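Local coordinates for fatty acid/retinol binding protein protein 7, isoform A, confirmed BY transcript evidence (Caenorhabditis elegans, PDB 2W9Y) that probably binds fatty acids such as oleic acid, and perhaps retinol, as an all-helical lipid carrier of the nematode fatty-acid and retinol-binding family, at residues Lys32-Glu37 and Pro60-Arg65; Asp78-Ala83 and Gln128-Lys133; Thr96-Ser101 and Lys106-Ala111. All blocks are in the same frame, centred on the assembly; numbering follows the deposited sequence. Where two conformers were deposited one is given.

Contact 1: Lys32-Glu37 and Pro60-Arg65; sequences KPVLHE and PELGKR
V34 and L62 mark the nearest approach of two helical backbones, their CA atoms standing 8.7 Å apart. Segment 32-37 opens the short helix 32-39, and segment 60-65 is the first part of the long helix 60-75. Each has its own main-chain bonding, as in H36 N to K32 O and K64 N to P60 O, and no hydrogen bond passes between them.

The gap is bridged almost entirely by one methyl group, CD2 of L62. In L62 the CG lies anti to the backbone N (chi1 -166°), and this branch is carried out toward the opposite helix. There it lodges between two consecutive residues. CD2 of L62 reaches CB of V34 at 3.8 Å and also rests at the same range, 3.8 Å, on CG1 of V34. The two side chains slide past each other in opposite senses, so that the leucine tip ends beside the root of the valine. L35 starts out aslant to the helix 60-75, but its end swings in: its CD2 meets CD2 of L62 at 3.8 Å, methyl against methyl, with the two chains at a slant.

The other branch of L62 meets the side chain of R65, about one turn on in the same helix: its CD1 sits 3.7 Å above one face of the guanidinium, offset toward the rim. That group is held by a salt bridge to E31 and a hydrogen bond to S26, while F23, I27 and V55 also pack on L62.

All the direct side-chain contacts between the segments are apolar, and only 122 Å² is buried between them. Their cohesion is therefore van der Waals and hydrophobic, with L62 as a shared wedge between helices 18-26, 32-39 and 51-58, and with charged groups joined nearby.

Contact 2: Asp78-Ala83 and Gln128-Lys133; sequences DGLSPA and QAALRK
L80 reaches from the turn before helix 82-104 to A130 and L131 on helix 125-134, and its two methyls divide the work. CG of L80 is anti to its carbonyl carbon (chi1 -62°), and the next torsion is extended, which spreads the branches over two neighbouring residues of the helix. CD2 touches the A130 side, 3.8 Å from the CB of A130; the carbonyl O of A130 also lies close to this methyl. CD1 takes the other side and meets CD2 of L131 at 3.8 Å, where the two leucines cross at about a right angle. L131 leaves its backbone aslant and turns its end in to L80, while Y87, F120, L123 and F140 also pack on it.

Polar groups flank this apolar patch. S81 stands at the N-cap of helix 82-104, where its OG is hydrogen-bonded to the backbone N of A84 and to D127, and the carbonyl O of D78 is bound by N134. The leucine contact itself has no hydrogen bond between the segments: its attraction is hydrophobic, while the bonds of S81 with D127 and of D78 with N134 tie the turn to helix 125-134 and probably fix its position.

Contact 3: Thr96-Ser101 and Lys106-Ala111; sequences TTTLCS and KPIDDA
S101 and K106 are joined by the one direct hydrogen bond between these segments, running from N of K106 to O of S101 at 2.9 Å. It is moderately bent, with an angle of 148° at the hydrogen. The bond comes just where the chain leaves helix 82-104 and turns back along it.

A second polar link passes through water. One water molecule lies 2.7 Å from OG of S101 and donates to O of P107 at 2.8 Å, bridging helix and loop. The hydroxyl also lies near the carbonyl O of T97, one turn earlier in the helix.

Apolar contacts fill in between. The tip of I108 turns in over the helix, although its first bond sets off aslant: with CG1 anti to the carbonyl carbon (chi1 -56°), CD1 comes to 3.6 Å from CB of S101. The same methyl lies 3.9 Å from O of T98 and, a little farther, near its CG2, while the hydroxyl of T98 is bonded to O of M94. K106 adds only the root of its side chain, its CB standing 3.9 Å from CB of S101, before the bent chain leads its amine away.

Farther along the loop, D109 forms an Asx turn, its OD1 accepting from N of A111 at 3.0 Å, from above the carboxylate plane, as helix 111-121 begins.

Here the loop is fastened to the helix by mixed chemistry: S101 uses its carbonyl for K106, shares its hydroxyl with the bridging water and packs its CB on I108, which together bind the returning chain at the protein surface.

In the fold
The chain is built of helices and loops, without strands, and the three contacts occupy separate places in it. Contact 1 closes first, between helices 32-39 and 60-75; contacts 2 and 3 follow and both use helix 82-104, one at its start and the other near its end. Contact 3 is nested within the loop that contact 2 closes when helix 125-134 returns. Contacts 1 and 2 lie on opposite sides of the chain's centre, their centres about 32 Å apart, whereas the centres of contacts 1 and 3 are about 18 Å apart. No two touch. Helix 82-104 thus spans the body, with distant parts of the helical bundle fastened separately, consistent with a compact lipid-binding fold.

Contact 1: Lys32-Glu37 and Pro60-Arg65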
loop_
_atom_site.group_PDB
_atom_site.type_symbol
_atom_site.label_atom_id
_atom_site.label_comp_id
_atom_site.label_asym_id
_atom_site.label_seq_id
_atom_site.Cartn_x
_atom_site.Cartn_y
_atom_site.Cartn_z
ATOM N N LYS A 32 -0.904 -8.865 -14.372
ATOM C CA LYS A 32 -1.755 -9.175 -13.246
ATOM C C LYS A 32 -1.705 -10.668 -12.854
ATOM O O LYS A 32 -1.606 -10.991 -11.682
ATOM C CB LYS A 32 -3.188 -8.691 -13.488
ATOM C CG LYS A 32 -4.028 -8.835 -12.253
ATOM C CD LYS A 32 -5.430 -8.301 -12.453
ATOM C CE LYS A 32 -6.328 -8.636 -11.280
ATOM N NZ LYS A 32 -7.743 -8.316 -11.656
ATOM N N PRO A 33 -1.765 -11.587 -13.841
ATOM C CA PRO A 33 -1.777 -12.992 -13.441
ATOM C C PRO A 33 -0.453 -13.415 -12.786
ATOM O O PRO A 33 -0.441 -14.385 -12.040
ATOM C CB PRO A 33 -1.975 -13.765 -14.760
ATOM C CG PRO A 33 -2.549 -12.811 -15.691
ATOM C CD PRO A 33 -2.185 -11.376 -15.237
ATOM N N VAL A 34 0.644 -12.722 -13.105
ATOM C CA VAL A 34 1.929 -12.983 -12.402
ATOM C C VAL A 34 1.749 -12.637 -10.924
ATOM O O VAL A 34 2.081 -13.427 -10.048
ATOM C CB VAL A 34 3.114 -12.164 -12.970
ATOM C CG1 VAL A 34 4.423 -12.378 -12.120
ATOM C CG2 VAL A 34 3.364 -12.484 -14.445
ATOM N N LEU A 35 1.161 -11.484 -10.619
ATOM C CA LEU A 35 0.969 -11.128 -9.200
ATOM C C LEU A 35 0.007 -12.091 -8.526
ATOM O O LEU A 35 0.210 -12.498 -7.399
ATOM C CB LEU A 35 0.375 -9.693 -9.097
ATOM C CG LEU A 35 1.366 -8.643 -9.661
ATOM C CD1 LEU A 35 0.772 -7.239 -9.634
ATOM C CD2 LEU A 35 2.745 -8.727 -8.866
ATOM N N HIS A 36 -1.064 -12.437 -9.225
ATOM C CA HIS A 36 -2.032 -13.402 -8.722
ATOM C C HIS A 36 -1.340 -14.692 -8.345
ATOM O O HIS A 36 -1.489 -15.160 -7.223
ATOM C CB HIS A 36 -3.097 -13.690 -9.839
ATOM C CG HIS A 36 -4.327 -14.390 -9.353
ATOM N ND1 HIS A 36 -4.366 -15.739 -9.090
ATOM C CD2 HIS A 36 -5.577 -13.932 -9.140
ATOM C CE1 HIS A 36 -5.571 -16.082 -8.682
ATOM N NE2 HIS A 36 -6.337 -15.006 -8.721
ATOM N N GLU A 37 -0.626 -15.314 -9.281
ATOM C CA GLU A 37 0.058 -16.585 -8.968
ATOM C C GLU A 37 0.971 -16.471 -7.711
ATOM O O GLU A 37 1.011 -17.363 -6.824
ATOM C CB GLU A 37 0.833 -17.034 -10.223
ATOM C CG GLU A 37 1.406 -18.453 -10.288
ATOM C CD GLU A 37 2.345 -18.646 -11.509
ATOM O OE1 GLU A 37 2.296 -17.816 -12.460
ATOM O OE2 GLU A 37 3.127 -19.640 -11.532
ATOM N N PRO A 60 11.005 -9.975 -14.332
ATOM C CA PRO A 60 11.999 -9.078 -13.749
ATOM C C PRO A 60 11.486 -7.688 -13.666
ATOM O O PRO A 60 11.650 -7.044 -12.620
ATOM C CB PRO A 60 13.149 -9.159 -14.743
ATOM C CG PRO A 60 13.140 -10.637 -15.070
ATOM C CD PRO A 60 11.650 -11.021 -15.165
ATOM N N GLU A 61 10.879 -7.211 -14.749
ATOM C CA GLU A 61 10.477 -5.809 -14.815
ATOM C C GLU A 61 9.364 -5.481 -13.871
ATOM O O GLU A 61 9.349 -4.409 -13.278
ATOM C CB GLU A 61 10.006 -5.478 -16.243
ATOM C CG GLU A 61 11.140 -5.486 -17.229
ATOM C CD GLU A 61 11.909 -4.223 -17.105
ATOM O OE1 GLU A 61 11.418 -3.367 -16.310
ATOM O OE2 GLU A 61 12.951 -4.067 -17.780
ATOM N N LEU A 62 8.402 -6.395 -13.751
ATOM C CA LEU A 62 7.395 -6.248 -12.743
ATOM C C LEU A 62 8.002 -6.170 -11.333
ATOM O O LEU A 62 7.567 -5.337 -10.505
ATOM C CB LEU A 62 6.393 -7.425 -12.835
ATOM C CG LEU A 62 5.088 -7.306 -12.096
ATOM C CD1 LEU A 62 4.430 -5.963 -12.474
ATOM C CD2 LEU A 62 4.190 -8.546 -12.387
ATOM N N GLY A 63 8.964 -7.048 -11.032
ATOM C CA GLY A 63 9.597 -7.057 -9.700
ATOM C C GLY A 63 10.393 -5.776 -9.416
ATOM O O GLY A 63 10.426 -5.267 -8.287
ATOM N N LYS A 64 11.043 -5.271 -10.441
ATOM C CA LYS A 64 11.731 -3.965 -10.344
ATOM C C LYS A 64 10.725 -2.858 -9.936
ATOM O O LYS A 64 10.995 -2.037 -9.026
ATOM C CB LYS A 64 12.432 -3.595 -11.682
ATOM C CG LYS A 64 12.916 -2.165 -11.731
ATOM C CD LYS A 64 13.381 -1.685 -13.114
ATOM C CE LYS A 64 12.198 -1.144 -13.942
ATOM N NZ LYS A 64 11.927 0.260 -13.468
ATOM N N ARG A 65 9.588 -2.818 -10.635
ATOM C CA ARG A 65 8.541 -1.823 -10.301
ATOM C C ARG A 65 7.964 -2.004 -8.865
ATOM O O ARG A 65 7.774 -1.008 -8.119
ATOM C CB ARG A 65 7.428 -1.824 -11.368
ATOM C CG ARG A 65 7.745 -1.144 -12.714
ATOM C CD ARG A 65 6.373 -1.067 -13.463
ATOM N NE ARG A 65 6.380 -2.165 -14.360
ATOM C CZ ARG A 65 5.350 -2.847 -14.809
ATOM N NH1 ARG A 65 4.087 -2.618 -14.437
ATOM N NH2 ARG A 65 5.640 -3.795 -15.673
#

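Contact 2: Asp78-Ala83 and Gln128-Lys133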
loop_
_atom_site.group_PDB
_atom_site.type_symbol
_atom_site.label_atom_id
_atom_site.label_comp_id
_atom_site.label_asym_id
_atom_site.label_seq_id
_atom_site.Cartn_x
_atom_site.Cartn_y
_atom_site.Cartn_z
ATOM N N ASP A 78 10.784 8.546 7.542
ATOM C CA ASP A 78 11.948 9.311 8.092
ATOM C C ASP A 78 11.613 10.412 9.091
ATOM O O ASP A 78 10.726 11.248 8.838
ATOM C CB ASP A 78 12.827 9.930 6.948
ATOM C CG ASP A 78 13.633 8.865 6.168
ATOM O OD1 ASP A 78 13.775 7.691 6.635
ATOM O OD2 ASP A 78 14.136 9.200 5.046
ATOM N N GLY A 79 12.339 10.440 10.228
ATOM C CA GLY A 79 12.160 11.532 11.175
ATOM C C GLY A 79 10.954 11.526 12.083
ATOM O O GLY A 79 10.872 12.372 13.020
ATOM N N LEU A 80 10.046 10.559 11.846
ATOM C CA LEU A 80 8.845 10.410 12.646
ATOM C C LEU A 80 9.124 9.909 14.063
ATOM O O LEU A 80 10.083 9.171 14.254
ATOM C CB LEU A 80 7.823 9.490 11.957
ATOM C CG LEU A 80 7.233 9.892 10.594
ATOM C CD1 LEU A 80 6.262 8.807 10.049
ATOM C CD2 LEU A 80 6.506 11.252 10.721
ATOM N N SER A 81 8.255 10.302 15.012
ATOM C CA SER A 81 8.287 9.862 16.409
ATOM C C SER A 81 7.834 8.398 16.470
ATOM O O SER A 81 7.220 7.915 15.529
ATOM C CB SER A 81 7.258 10.667 17.170
ATOM O OG SER A 81 5.904 10.169 16.888
ATOM N N PRO A 82 8.099 7.703 17.589
ATOM C CA PRO A 82 7.744 6.292 17.745
ATOM C C PRO A 82 6.292 6.064 17.514
ATOM O O PRO A 82 5.949 5.078 16.834
ATOM C CB PRO A 82 8.137 5.987 19.209
ATOM C CG PRO A 82 9.329 6.919 19.410
ATOM C CD PRO A 82 9.082 8.142 18.592
ATOM N N ALA A 83 5.436 6.975 17.975
ATOM C CA ALA A 83 3.973 6.812 17.831
ATOM C C ALA A 83 3.535 6.982 16.390
ATOM O O ALA A 83 2.661 6.239 15.884
ATOM C CB ALA A 83 3.200 7.834 18.693
ATOM N N GLN A 128 0.351 14.511 13.884
ATOM C CA GLN A 128 -0.566 14.595 12.714
ATOM C C GLN A 128 0.160 15.477 11.712
ATOM O O GLN A 128 0.149 15.181 10.548
ATOM C CB GLN A 128 -1.867 15.282 13.115
ATOM C CG GLN A 128 -2.805 14.403 14.034
ATOM C CD GLN A 128 -4.034 15.137 14.475
ATOM O OE1 GLN A 128 -4.020 16.381 14.564
ATOM N NE2 GLN A 128 -5.108 14.406 14.795
ATOM N N ALA A 129 0.780 16.569 12.175
ATOM C CA ALA A 129 1.429 17.504 11.237
ATOM C C ALA A 129 2.649 16.800 10.580
ATOM O O ALA A 129 2.928 16.954 9.389
ATOM C CB ALA A 129 1.876 18.767 11.931
ATOM N N ALA A 130 3.365 16.009 11.352
ATOM C CA ALA A 130 4.550 15.316 10.814
ATOM C C ALA A 130 4.175 14.262 9.737
ATOM O O ALA A 130 4.924 14.062 8.721
ATOM C CB ALA A 130 5.330 14.664 11.928
ATOM N N LEU A 131 3.117 13.489 10.036
ATOM C CA LEU A 131 2.580 12.544 9.083
ATOM C C LEU A 131 2.145 13.235 7.797
ATOM O O LEU A 131 2.397 12.707 6.685
ATOM C CB LEU A 131 1.403 11.746 9.686
ATOM C CG LEU A 131 1.817 10.602 10.670
ATOM C CD1 LEU A 131 0.674 10.124 11.684
ATOM C CD2 LEU A 131 2.493 9.392 9.997
ATOM N N ARG A 132 1.450 14.364 7.937
ATOM C CA ARG A 132 0.979 15.101 6.716
ATOM C C ARG A 132 2.183 15.641 5.923
ATOM O O ARG A 132 2.204 15.606 4.703
ATOM C CB ARG A 132 0.023 16.219 7.093
ATOM C CG ARG A 132 -1.378 15.628 7.503
ATOM C CD ARG A 132 -2.259 16.736 8.086
ATOM N NE ARG A 132 -3.645 16.321 8.015
ATOM C CZ ARG A 132 -4.507 16.552 8.982
ATOM N NH1 ARG A 132 -4.076 17.151 10.100
ATOM N NH2 ARG A 132 -5.769 16.140 8.858
ATOM N N LYS A 133 3.212 16.063 6.642
ATOM C CA LYS A 133 4.388 16.638 5.965
ATOM C C LYS A 133 5.089 15.509 5.185
ATOM O O LYS A 133 5.582 15.718 4.085
ATOM C CB LYS A 133 5.335 17.291 7.006
ATOM C CG LYS A 133 6.575 18.027 6.414
ATOM C CD LYS A 133 7.405 18.664 7.593
ATOM C CE LYS A 133 8.857 18.704 7.275
ATOM N NZ LYS A 133 9.547 19.616 8.230
#

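Contact 3: Thr96-Ser101 and Lys106-Ala111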
loop_
_atom_site.group_PDB
_atom_site.type_symbol
_atom_site.label_atom_id
_atom_site.label_comp_id
_atom_site.label_asym_id
_atom_site.label_seq_id
_atom_site.Cartn_x
_atom_site.Cartn_y
_atom_site.Cartn_z
ATOM N N THR A 96 -1.173 -2.665 1.906
ATOM C CA THR A 96 -0.555 -3.872 1.334
ATOM C C THR A 96 -1.593 -4.965 1.238
ATOM O O THR A 96 -1.810 -5.525 0.159
ATOM C CB THR A 96 0.585 -4.383 2.201
ATOM O OG1 THR A 96 1.630 -3.405 2.263
ATOM C CG2 THR A 96 1.132 -5.686 1.649
ATOM N N THR A 97 -2.255 -5.238 2.365
ATOM C CA THR A 97 -3.332 -6.277 2.453
ATOM C C THR A 97 -4.403 -6.026 1.380
ATOM O O THR A 97 -4.830 -6.939 0.653
ATOM C CB THR A 97 -4.052 -6.208 3.809
ATOM O OG1 THR A 97 -3.133 -6.565 4.825
ATOM C CG2 THR A 97 -5.164 -7.228 3.879
ATOM N N THR A 98 -4.840 -4.778 1.256
ATOM C CA THR A 98 -5.806 -4.449 0.242
ATOM C C THR A 98 -5.385 -4.760 -1.160
ATOM O O THR A 98 -6.167 -5.335 -1.948
ATOM C CB THR A 98 -6.126 -2.922 0.310
ATOM O OG1 THR A 98 -6.665 -2.631 1.599
ATOM C CG2 THR A 98 -7.150 -2.523 -0.712
ATOM N N LEU A 99 -4.185 -4.322 -1.516
ATOM C CA LEU A 99 -3.699 -4.501 -2.861
ATOM C C LEU A 99 -3.532 -5.974 -3.163
ATOM O O LEU A 99 -3.865 -6.432 -4.271
ATOM C CB LEU A 99 -2.374 -3.786 -3.055
ATOM C CG LEU A 99 -1.883 -3.446 -4.473
ATOM C CD1 LEU A 99 -2.997 -2.897 -5.401
ATOM C CD2 LEU A 99 -0.744 -2.402 -4.361
ATOM N N CYS A 100 -3.098 -6.733 -2.163
ATOM C CA CYS A 100 -3.022 -8.209 -2.301
ATOM C C CYS A 100 -4.439 -8.796 -2.552
ATOM O O CYS A 100 -4.651 -9.566 -3.451
ATOM C CB CYS A 100 -2.398 -8.847 -1.056
ATOM S SG CYS A 100 -2.331 -10.655 -1.138
ATOM N N SER A 101 -5.430 -8.349 -1.802
ATOM C CA SER A 101 -6.791 -8.915 -1.929
ATOM C C SER A 101 -7.361 -8.551 -3.292
ATOM O O SER A 101 -8.029 -9.394 -3.931
ATOM C CB SER A 101 -7.661 -8.355 -0.804
ATOM O OG SER A 101 -7.163 -8.881 0.435
ATOM N N LYS A 106 -10.088 -11.454 -3.485
ATOM C CA LYS A 106 -10.745 -11.565 -2.171
ATOM C C LYS A 106 -11.508 -10.269 -1.867
ATOM O O LYS A 106 -11.118 -9.209 -2.364
ATOM C CB LYS A 106 -9.692 -11.720 -1.082
ATOM C CG LYS A 106 -8.697 -12.835 -1.334
ATOM C CD LYS A 106 -9.327 -14.207 -1.247
ATOM C CE LYS A 106 -8.233 -15.307 -1.480
ATOM N NZ LYS A 106 -8.706 -16.353 -2.475
ATOM N N PRO A 107 -12.572 -10.334 -1.039
ATOM C CA PRO A 107 -13.317 -9.137 -0.742
ATOM C C PRO A 107 -12.530 -8.140 0.133
ATOM O O PRO A 107 -11.647 -8.533 0.893
ATOM C CB PRO A 107 -14.481 -9.622 0.112
ATOM C CG PRO A 107 -14.596 -11.122 -0.160
ATOM C CD PRO A 107 -13.195 -11.560 -0.459
ATOM N N ILE A 108 -12.921 -6.875 0.062
ATOM C CA ILE A 108 -12.271 -5.834 0.764
ATOM C C ILE A 108 -13.150 -5.369 1.898
ATOM O O ILE A 108 -14.295 -4.939 1.678
ATOM C CB ILE A 108 -12.054 -4.607 -0.152
ATOM C CG1 ILE A 108 -11.258 -5.020 -1.417
ATOM C CG2 ILE A 108 -11.318 -3.402 0.656
ATOM C CD1 ILE A 108 -9.958 -5.635 -1.132
ATOM N N ASP A 109 -12.587 -5.385 3.107
ATOM C CA ASP A 109 -13.337 -4.941 4.290
ATOM C C ASP A 109 -12.731 -3.615 4.749
ATOM O O ASP A 109 -11.570 -3.567 5.142
ATOM C CB ASP A 109 -13.240 -6.001 5.384
ATOM C CG ASP A 109 -13.900 -5.582 6.675
ATOM O OD1 ASP A 109 -14.519 -4.493 6.764
ATOM O OD2 ASP A 109 -13.829 -6.402 7.620
ATOM N N ASP A 110 -13.498 -2.532 4.671
ATOM C CA ASP A 110 -12.898 -1.209 4.897
ATOM C C ASP A 110 -12.869 -0.849 6.386
ATOM O O ASP A 110 -12.620 0.282 6.715
ATOM C CB ASP A 110 -13.635 -0.093 4.124
ATOM C CG ASP A 110 -15.126 0.000 4.452
ATOM O OD1 ASP A 110 -15.616 -0.721 5.346
ATOM O OD2 ASP A 110 -15.820 0.811 3.761
ATOM N N ALA A 111 -13.191 -1.811 7.254
ATOM C CA ALA A 111 -13.167 -1.543 8.731
ATOM C C ALA A 111 -11.766 -1.117 9.138
ATOM O O ALA A 111 -11.612 -0.177 9.887
ATOM C CB ALA A 111 -13.653 -2.761 9.535
HETATM O O HOH W 1 -9.128 -8.286 2.198
#